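Local atomic coordinates of glcnac-alpha-1,4-gal-releasing endo-beta-galactosidase (Clostridium perfringens, PDB entry 1UPS), a protein that probably hydrolyses internal beta-galactosidic linkages of glycans, releasing the disaccharide GlcNAc-alpha-1,4-Gal, and binds a calcium ion. Residues A[99-104]-A[118-124]; A[140-145]-A[258-264]; A[290-294]-A[325-329]. Residues are numbered along the deposited sequence.

Interaction 1. Residues A[99-104]-A[118-124]; sequences MSFDKS and RNEWRGY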
loop_
_atom_site.group_PDB
_atom_site.type_symbol
_atom_site.label_atom_id
_atom_site.label_comp_id
_atom_site.label_asym_id
_atom_site.label_seq_id
_atom_site.Cartn_x
_atom_site.Cartn_y
_atom_site.Cartn_z
ATOM N N MET A 99 -3.924 2.859 -19.388
ATOM C CA MET A 99 -3.058 1.784 -18.901
ATOM C C MET A 99 -1.682 1.921 -19.507
ATOM O O MET A 99 -1.568 2.382 -20.628
ATOM C CB MET A 99 -3.616 0.409 -19.281
ATOM C CG MET A 99 -5.107 0.199 -18.994
ATOM S SD MET A 99 -5.574 -1.538 -18.960
ATOM C CE MET A 99 -5.087 -2.047 -20.679
ATOM N N SER A 100 -0.647 1.517 -18.766
ATOM C CA SER A 100 0.741 1.584 -19.261
ATOM C C SER A 100 1.176 0.334 -20.060
ATOM O O SER A 100 2.371 0.086 -20.236
ATOM C CB SER A 100 1.714 1.844 -18.099
ATOM O OG SER A 100 1.907 0.666 -17.321
ATOM N N PHE A 101 0.206 -0.431 -20.553
ATOM C CA PHE A 101 0.468 -1.680 -21.290
ATOM C C PHE A 101 -0.795 -2.057 -22.070
ATOM O O PHE A 101 -1.878 -1.479 -21.862
ATOM C CB PHE A 101 0.802 -2.820 -20.309
ATOM C CG PHE A 101 -0.342 -3.144 -19.388
ATOM C CD1 PHE A 101 -0.539 -2.400 -18.224
ATOM C CD2 PHE A 101 -1.275 -4.126 -19.739
ATOM C CE1 PHE A 101 -1.651 -2.652 -17.397
ATOM C CE2 PHE A 101 -2.383 -4.394 -18.916
ATOM C CZ PHE A 101 -2.567 -3.649 -17.740
ATOM N N ASP A 102 -0.650 -3.037 -22.954
ATOM C CA ASP A 102 -1.780 -3.623 -23.671
ATOM C C ASP A 102 -1.332 -5.042 -23.958
ATOM O O ASP A 102 -0.390 -5.248 -24.721
ATOM C CB ASP A 102 -2.029 -2.827 -24.955
ATOM C CG ASP A 102 -3.251 -3.288 -25.729
ATOM O OD1 ASP A 102 -3.515 -2.677 -26.805
ATOM O OD2 ASP A 102 -3.999 -4.219 -25.366
ATOM N N LYS A 103 -1.977 -6.020 -23.334
ATOM C CA LYS A 103 -1.462 -7.382 -23.382
ATOM C C LYS A 103 -2.595 -8.378 -23.157
ATOM O O LYS A 103 -3.445 -8.159 -22.291
ATOM C CB LYS A 103 -0.340 -7.575 -22.332
ATOM C CG LYS A 103 0.423 -8.914 -22.453
ATOM C CD LYS A 103 1.669 -8.903 -21.562
ATOM C CE LYS A 103 2.539 -10.166 -21.708
ATOM N NZ LYS A 103 2.034 -11.289 -20.876
ATOM N N SER A 104 -2.590 -9.467 -23.930
ATOM C CA SER A 104 -3.611 -10.513 -23.806
ATOM C C SER A 104 -3.679 -11.081 -22.382
ATOM O O SER A 104 -2.657 -11.181 -21.699
ATOM C CB SER A 104 -3.322 -11.672 -24.773
ATOM O OG SER A 104 -3.583 -11.308 -26.117
ATOM N N ARG A 118 -4.263 -9.560 -28.411
ATOM C CA ARG A 118 -3.683 -8.222 -28.560
ATOM C C ARG A 118 -2.226 -8.356 -28.955
ATOM O O ARG A 118 -1.553 -9.328 -28.576
ATOM C CB ARG A 118 -3.761 -7.410 -27.251
ATOM C CG ARG A 118 -5.121 -7.400 -26.545
ATOM C CD ARG A 118 -6.199 -6.493 -27.154
ATOM N NE ARG A 118 -5.795 -5.096 -27.288
ATOM C CZ ARG A 118 -6.392 -4.214 -28.086
ATOM N NH1 ARG A 118 -7.426 -4.585 -28.851
ATOM N NH2 ARG A 118 -5.948 -2.959 -28.142
ATOM N N ASN A 119 -1.732 -7.381 -29.715
ATOM C CA ASN A 119 -0.304 -7.303 -29.995
ATOM C C ASN A 119 0.355 -6.670 -28.778
ATOM O O ASN A 119 0.098 -5.510 -28.465
ATOM C CB ASN A 119 -0.020 -6.473 -31.250
ATOM C CG ASN A 119 -0.573 -7.117 -32.519
ATOM O OD1 ASN A 119 -0.628 -8.349 -32.647
ATOM N ND2 ASN A 119 -0.979 -6.280 -33.471
ATOM N N GLU A 120 1.191 -7.439 -28.087
ATOM C CA GLU A 120 1.754 -6.980 -26.820
ATOM C C GLU A 120 2.453 -5.642 -26.963
ATOM O O GLU A 120 3.302 -5.454 -27.852
ATOM C CB GLU A 120 2.698 -8.038 -26.246
ATOM C CG GLU A 120 3.262 -7.688 -24.874
ATOM C CD GLU A 120 4.245 -8.729 -24.363
ATOM O OE1 GLU A 120 4.363 -9.828 -24.969
ATOM O OE2 GLU A 120 4.898 -8.462 -23.340
ATOM N N TRP A 121 2.084 -4.712 -26.079
ATOM C CA TRP A 121 2.721 -3.398 -26.014
ATOM C C TRP A 121 2.941 -2.996 -24.549
ATOM O O TRP A 121 2.081 -3.232 -23.691
ATOM C CB TRP A 121 1.877 -2.356 -26.784
ATOM C CG TRP A 121 2.327 -0.934 -26.559
ATOM C CD1 TRP A 121 3.293 -0.239 -27.253
ATOM C CD2 TRP A 121 1.834 -0.042 -25.560
ATOM N NE1 TRP A 121 3.430 1.028 -26.733
ATOM C CE2 TRP A 121 2.546 1.177 -25.688
ATOM C CE3 TRP A 121 0.843 -0.142 -24.564
ATOM C CZ2 TRP A 121 2.291 2.291 -24.869
ATOM C CZ3 TRP A 121 0.614 0.953 -23.726
ATOM C CH2 TRP A 121 1.331 2.156 -23.893
ATOM N N ARG A 122 4.104 -2.413 -24.261
ATOM C CA ARG A 122 4.462 -2.065 -22.895
ATOM C C ARG A 122 4.964 -0.628 -22.865
ATOM O O ARG A 122 6.109 -0.346 -23.274
ATOM C CB ARG A 122 5.525 -3.027 -22.325
ATOM C CG ARG A 122 5.159 -4.521 -22.469
ATOM C CD ARG A 122 6.288 -5.457 -22.123
ATOM N NE ARG A 122 6.520 -5.640 -20.688
ATOM C CZ ARG A 122 6.128 -6.710 -19.995
ATOM N NH1 ARG A 122 6.428 -6.813 -18.706
ATOM N NH2 ARG A 122 5.420 -7.675 -20.590
ATOM N N GLY A 123 4.093 0.271 -22.408
ATOM C CA GLY A 123 4.440 1.671 -22.199
ATOM C C GLY A 123 5.401 1.827 -21.038
ATOM O O GLY A 123 6.471 2.457 -21.166
ATOM N N TYR A 124 5.022 1.258 -19.895
ATOM C CA TYR A 124 5.898 1.186 -18.732
ATOM C C TYR A 124 5.538 0.001 -17.851
ATOM O O TYR A 124 4.461 -0.036 -17.249
ATOM C CB TYR A 124 5.853 2.479 -17.899
ATOM C CG TYR A 124 6.879 2.467 -16.774
ATOM C CD1 TYR A 124 8.249 2.496 -17.059
ATOM C CD2 TYR A 124 6.480 2.403 -15.430
ATOM C CE1 TYR A 124 9.197 2.472 -16.036
ATOM C CE2 TYR A 124 7.422 2.359 -14.395
ATOM C CZ TYR A 124 8.780 2.404 -14.715
ATOM O OH TYR A 124 9.724 2.378 -13.719
HETATM O O HOH W 1 -0.569 -9.684 -25.905
#

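Interaction 2. Residues A[140-145]-A[258-264]; sequences TGGGGH and SGAHNDV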
loop_
_atom_site.group_PDB
_atom_site.type_symbol
_atom_site.label_atom_id
_atom_site.label_comp_id
_atom_site.label_asym_id
_atom_site.label_seq_id
_atom_site.Cartn_x
_atom_site.Cartn_y
_atom_site.Cartn_z
ATOM N N THR A 140 -17.630 14.645 -6.333
ATOM C CA THR A 140 -19.051 14.430 -6.687
ATOM C C THR A 140 -19.870 13.826 -5.560
ATOM O O THR A 140 -21.103 13.995 -5.522
ATOM C CB THR A 140 -19.209 13.489 -7.909
ATOM O OG1 THR A 140 -18.574 12.221 -7.647
ATOM C CG2 THR A 140 -18.511 14.049 -9.146
ATOM N N GLY A 141 -19.200 13.079 -4.682
ATOM C CA GLY A 141 -19.885 12.192 -3.753
ATOM C C GLY A 141 -20.654 11.083 -4.461
ATOM O O GLY A 141 -20.452 10.849 -5.655
ATOM N N GLY A 142 -21.537 10.407 -3.715
ATOM C CA GLY A 142 -22.356 9.319 -4.257
ATOM C C GLY A 142 -21.542 8.067 -4.581
ATOM O O GLY A 142 -20.396 7.950 -4.167
ATOM N N GLY A 143 -22.127 7.141 -5.342
ATOM C CA GLY A 143 -21.445 5.885 -5.669
ATOM C C GLY A 143 -20.353 6.035 -6.722
ATOM O O GLY A 143 -20.481 6.821 -7.673
ATOM N N GLY A 144 -19.269 5.275 -6.556
ATOM C CA GLY A 144 -18.146 5.364 -7.469
ATOM C C GLY A 144 -16.830 5.458 -6.716
ATOM O O GLY A 144 -16.806 5.614 -5.487
ATOM N N HIS A 145 -15.736 5.333 -7.455
ATOM C CA HIS A 145 -14.398 5.459 -6.881
ATOM C C HIS A 145 -13.400 5.775 -7.969
ATOM O O HIS A 145 -13.715 5.647 -9.141
ATOM C CB HIS A 145 -13.992 4.188 -6.088
ATOM C CG HIS A 145 -13.689 2.972 -6.923
ATOM N ND1 HIS A 145 -14.670 2.150 -7.438
ATOM C CD2 HIS A 145 -12.506 2.395 -7.246
ATOM C CE1 HIS A 145 -14.104 1.127 -8.064
ATOM N NE2 HIS A 145 -12.785 1.256 -7.963
ATOM N N SER A 258 -18.511 -0.000 -5.784
ATOM C CA SER A 258 -18.448 1.190 -4.933
ATOM C C SER A 258 -19.726 2.017 -4.976
ATOM O O SER A 258 -19.750 3.125 -4.454
ATOM C CB SER A 258 -17.256 2.079 -5.311
ATOM O OG SER A 258 -17.230 2.319 -6.717
ATOM N N GLY A 259 -20.778 1.503 -5.622
ATOM C CA GLY A 259 -22.087 2.140 -5.520
ATOM C C GLY A 259 -22.633 2.781 -6.787
ATOM O O GLY A 259 -21.872 3.154 -7.682
ATOM N N ALA A 260 -23.962 2.922 -6.840
ATOM C CA ALA A 260 -24.638 3.525 -7.990
ATOM C C ALA A 260 -24.375 5.026 -7.995
ATOM O O ALA A 260 -24.283 5.650 -6.924
ATOM C CB ALA A 260 -26.156 3.265 -7.902
ATOM N N HIS A 261 -24.271 5.613 -9.192
ATOM C CA HIS A 261 -24.018 7.053 -9.347
ATOM C C HIS A 261 -25.064 7.906 -8.632
ATOM O O HIS A 261 -26.256 7.559 -8.630
ATOM C CB HIS A 261 -23.977 7.459 -10.837
ATOM C CG HIS A 261 -25.275 7.241 -11.582
ATOM N ND1 HIS A 261 -25.594 6.040 -12.180
ATOM C CD2 HIS A 261 -26.307 8.084 -11.862
ATOM C CE1 HIS A 261 -26.769 6.145 -12.783
ATOM N NE2 HIS A 261 -27.222 7.375 -12.614
ATOM N N ASN A 262 -24.623 9.021 -8.031
ATOM C CA ASN A 262 -25.572 10.093 -7.699
ATOM C C ASN A 262 -25.746 10.982 -8.932
ATOM O O ASN A 262 -25.261 10.633 -10.013
ATOM C CB ASN A 262 -25.139 10.894 -6.448
ATOM C CG ASN A 262 -23.921 11.817 -6.696
ATOM O OD1 ASN A 262 -23.397 11.928 -7.813
ATOM N ND2 ASN A 262 -23.463 12.471 -5.622
ATOM N N ASP A 263 -26.392 12.143 -8.774
ATOM C CA ASP A 263 -26.762 12.928 -9.942
ATOM C C ASP A 263 -25.797 14.069 -10.268
ATOM O O ASP A 263 -26.139 14.951 -11.045
ATOM C CB ASP A 263 -28.214 13.418 -9.808
ATOM C CG ASP A 263 -29.199 12.264 -9.794
ATOM O OD1 ASP A 263 -30.171 12.292 -8.997
ATOM O OD2 ASP A 263 -29.073 11.285 -10.567
ATOM N N VAL A 264 -24.582 14.002 -9.713
ATOM C CA VAL A 264 -23.541 14.996 -9.993
ATOM C C VAL A 264 -22.584 14.505 -11.069
ATOM O O VAL A 264 -21.908 13.474 -10.906
ATOM C CB VAL A 264 -22.734 15.332 -8.723
ATOM C CG1 VAL A 264 -21.689 16.432 -9.027
ATOM C CG2 VAL A 264 -23.689 15.781 -7.612
HETATM O O HOH W 2 -21.581 9.389 -7.753
#

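Interaction 3. Residues A[290-294]-A[325-329]; sequences NNYLI and AKWSK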
loop_
_atom_site.group_PDB
_atom_site.type_symbol
_atom_site.label_atom_id
_atom_site.label_comp_id
_atom_site.label_asym_id
_atom_site.label_seq_id
_atom_site.Cartn_x
_atom_site.Cartn_y
_atom_site.Cartn_z
ATOM N N ASN A 290 18.947 -7.370 9.364
ATOM C CA ASN A 290 18.820 -6.087 10.074
ATOM C C ASN A 290 18.649 -6.268 11.574
ATOM O O ASN A 290 17.948 -7.185 12.019
ATOM C CB ASN A 290 17.614 -5.304 9.547
ATOM C CG ASN A 290 17.876 -4.637 8.201
ATOM O OD1 ASN A 290 18.861 -4.936 7.508
ATOM N ND2 ASN A 290 16.976 -3.732 7.813
ATOM N N ASN A 291 19.276 -5.380 12.351
ATOM C CA ASN A 291 19.064 -5.337 13.787
ATOM C C ASN A 291 18.487 -3.965 14.124
ATOM O O ASN A 291 18.722 -2.999 13.378
ATOM C CB ASN A 291 20.376 -5.578 14.540
ATOM C CG ASN A 291 20.994 -6.926 14.218
ATOM O OD1 ASN A 291 20.286 -7.923 14.086
ATOM N ND2 ASN A 291 22.315 -6.958 14.065
ATOM N N TYR A 292 17.722 -3.892 15.210
ATOM C CA TYR A 292 17.047 -2.643 15.594
ATOM C C TYR A 292 17.140 -2.365 17.081
ATOM O O TYR A 292 17.046 -3.287 17.912
ATOM C CB TYR A 292 15.558 -2.707 15.249
ATOM C CG TYR A 292 15.274 -2.949 13.803
ATOM C CD1 TYR A 292 15.087 -1.876 12.918
ATOM C CD2 TYR A 292 15.161 -4.255 13.310
ATOM C CE1 TYR A 292 14.821 -2.105 11.546
ATOM C CE2 TYR A 292 14.899 -4.492 11.952
ATOM C CZ TYR A 292 14.731 -3.417 11.085
ATOM O OH TYR A 292 14.473 -3.663 9.754
ATOM N N LEU A 293 17.281 -1.081 17.421
ATOM C CA LEU A 293 16.951 -0.624 18.775
ATOM C C LEU A 293 15.474 -0.247 18.707
ATOM O O LEU A 293 14.967 0.050 17.618
ATOM C CB LEU A 293 17.779 0.610 19.156
ATOM C CG LEU A 293 19.298 0.439 19.198
ATOM C CD1 LEU A 293 19.975 1.787 19.427
ATOM C CD2 LEU A 293 19.673 -0.563 20.297
ATOM N N ILE A 294 14.777 -0.278 19.844
ATOM C CA ILE A 294 13.355 0.086 19.886
ATOM C C ILE A 294 13.143 1.106 20.998
ATOM O O ILE A 294 13.332 0.797 22.174
ATOM C CB ILE A 294 12.461 -1.167 20.127
ATOM C CG1 ILE A 294 12.707 -2.231 19.045
ATOM C CG2 ILE A 294 10.981 -0.763 20.106
ATOM C CD1 ILE A 294 11.943 -3.562 19.281
ATOM N N ALA A 325 19.747 -5.005 24.017
ATOM C CA ALA A 325 18.806 -3.993 23.500
ATOM C C ALA A 325 18.629 -4.084 21.990
ATOM O O ALA A 325 17.989 -3.227 21.394
ATOM C CB ALA A 325 19.288 -2.578 23.883
ATOM N N LYS A 326 19.194 -5.125 21.378
ATOM C CA LYS A 326 19.137 -5.285 19.928
ATOM C C LYS A 326 18.112 -6.347 19.542
ATOM O O LYS A 326 18.071 -7.424 20.159
ATOM C CB LYS A 326 20.518 -5.626 19.361
ATOM C CG LYS A 326 21.534 -4.484 19.515
ATOM C CD LYS A 326 22.846 -4.829 18.826
ATOM C CE LYS A 326 23.926 -3.762 19.082
ATOM N NZ LYS A 326 25.227 -4.251 18.531
ATOM N N TRP A 327 17.298 -6.018 18.535
ATOM C CA TRP A 327 16.130 -6.826 18.126
ATOM C C TRP A 327 16.122 -7.136 16.630
ATOM O O TRP A 327 16.654 -6.373 15.837
ATOM C CB TRP A 327 14.819 -6.092 18.495
ATOM C CG TRP A 327 14.754 -5.736 19.947
ATOM C CD1 TRP A 327 15.334 -4.663 20.548
ATOM C CD2 TRP A 327 14.120 -6.488 20.992
ATOM N NE1 TRP A 327 15.085 -4.678 21.901
ATOM C CE2 TRP A 327 14.341 -5.792 22.202
ATOM C CE3 TRP A 327 13.359 -7.673 21.023
ATOM C CZ2 TRP A 327 13.842 -6.237 23.433
ATOM C CZ3 TRP A 327 12.863 -8.125 22.255
ATOM C CH2 TRP A 327 13.099 -7.395 23.440
ATOM N N SER A 328 15.494 -8.256 16.260
ATOM C CA SER A 328 15.318 -8.664 14.865
ATOM C C SER A 328 13.827 -8.758 14.603
ATOM O O SER A 328 13.035 -8.977 15.531
ATOM C CB SER A 328 15.904 -10.067 14.622
ATOM O OG SER A 328 17.315 -10.065 14.643
ATOM N N LYS A 329 13.450 -8.616 13.339
ATOM C CA LYS A 329 12.080 -8.884 12.920
ATOM C C LYS A 329 11.991 -10.126 12.049
ATOM O O LYS A 329 12.881 -10.411 11.242
ATOM C CB LYS A 329 11.487 -7.701 12.164
ATOM C CG LYS A 329 11.550 -6.391 12.917
ATOM C CD LYS A 329 11.325 -5.213 11.967
ATOM C CE LYS A 329 9.862 -4.918 11.829
ATOM N NZ LYS A 329 9.628 -3.916 10.745
HETATM O O HOH W 3 15.331 -8.140 11.259
HETATM O O HOH W 4 16.231 -1.197 22.121
#

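Interaction 1. Residues A[99-104]-A[118-124]
D102, R118 and W121 carry the largest share of this contact between two adjoining, roughly antiparallel segments. D102 and W121 face each other as an antiparallel hydrogen-bonded pair: D102 N donates to W121 O at 2.8 Å and W121 N to D102 O at 2.9 Å. Next to them, F101 and R122 form the non-hydrogen-bonded pair, with side chains on the other face of this small two-stranded ribbon.

The carboxylate of D102 reaches back along the partner segment to R118 in a bidentate salt bridge, with R118 NE to D102 OD2 and R118 NH2 to D102 OD1 both at 2.8 Å. Both carboxylate oxygens lie near the guanidinium plane, with N-H...O angles of 162° and 161°. W121 brings its indole against the backbone of 99-102, where CZ3 comes within 3.8 Å of S100 C and CE3 within 4.0 Å of D102 CB. The ring also fills the space a CB on G123 would need.

Serines secure the two ends. S100 O receives Y124 N at 2.9 Å and, weakly, G123 N at 2.8 Å, while S100 OG donates to Y124 O at 2.6 Å and also meets T248 N of strand 246-254. At the other end R118 N donates to S104 OG at 3.0 Å, and water 1 links S104 N to R118 O. On the F101 face, R122 pairs with E120 and with D155, and K103 NZ turns to M153 O. The few ladder bonds are supplemented by one cross-strand salt bridge and by serine hydroxyl bonds at the two ends, so polar side chains supply much of the bonding of this short ribbon.

Interaction 2. Residues A[140-145]-A[258-264]
N262 lays its amide across the glycine run at G141 and G142, with ND2 3.3 Å from G141 C, and donates from ND2 to T140 O at 2.8 Å. The same side chain turns its other end inward: OD1 accepts from V264 N at 3.1 Å, making an Asx turn that presents V264 to T140, whose CG2 lies 4.0 Å from V264 CG1. Water 2 accepts from N262 N at 3.1 Å and sits 2.8 Å from both G141 O and G143 O. The two loops each run between the paired sheets of the GH16 beta sandwich, one from strand 129-136 to 145-152 and the other from 246-254 to 267-279, and they meet beyond the strand ends. Glycine makes this closeness possible: the CA atoms of G143 and G259 are only 3.8 Å apart, and a CB on G142 would collide with N262 CG, as one on G143 would with A260 O. G143 N bonds weakly to A260 O at 3.1 Å, whereas G144 N gives a straighter bond to S258 O at 3.0 Å. Beyond them S258 OG and H145 ND1 share a hydrogen bond of 2.7 Å at the edge of the imidazole, which also stacks with Y253.

Interaction 3. Residues A[290-294]-A[325-329]
Strands 291-294 and 327-329 cross steeply, their N-to-C directions 116° apart and their axes approaching to 4.8 Å, so they pair as a single antiparallel bridge instead of a ladder. Y292 and W327 form it, as a hydrogen-bonded pair: Y292 N donates to W327 O and W327 N to Y292 O, both at 2.8 Å. As the chains diverge, water fills the gaps. Water 3 joins N290 O to K329 N on one side of the bridge, and water 4 joins A325 O to I294 N on the other.

Side chains pack around this crossing point. I294 CD1 lies over the five-membered ring of W327, 3.8 Å from its centroid, in a CH-pi contact. L293 CD2 reaches A325 CB at 4.1 Å, and Y292 CE2 touches the aliphatic part of K329, 3.6 Å from K329 CD. The charged end of K329 goes elsewhere, to E372. N290 ND2 donates to Y292 OH at 3.2 Å, closing the first segment on itself.

The crossing is consistent with a ricin-type beta-trefoil in the C-terminal part of the chain, in which W327 would be the tryptophan near the end of the first repeat. Its NE1 bonds to L303 O of strand 302-304, and I294 is hydrogen-bonded through its backbone to the same residue. Strand 291-296 runs antiparallel to the C-terminal strand 414-419, with L293 bonded to I417 and I294 packed on W414, whereas strand 327-332 turns back on strand 335-340. The bridge thus joins two separate two-stranded ribbons.

From the N terminus, interaction 1 comes first, closing a loop of 13 residues that contains no regular helix or strand. Interaction 2 then brings together residues separated by 112 others, many of them in strands of both sandwich sheets. Interaction 3 closes a 30-residue excursion at the start of the C-terminal part. The three follow in series, with no nesting or crossing. Interactions 1 and 2 belong to the GH16 region: the first extends from the end of strand 94-99, an outer strand of the six-stranded sheet, while the second ties two sheet-to-sheet connections. Their centres are 30 Å apart. Interaction 3 lies in the trefoil-like region, its centre 43 and 47 Å from theirs.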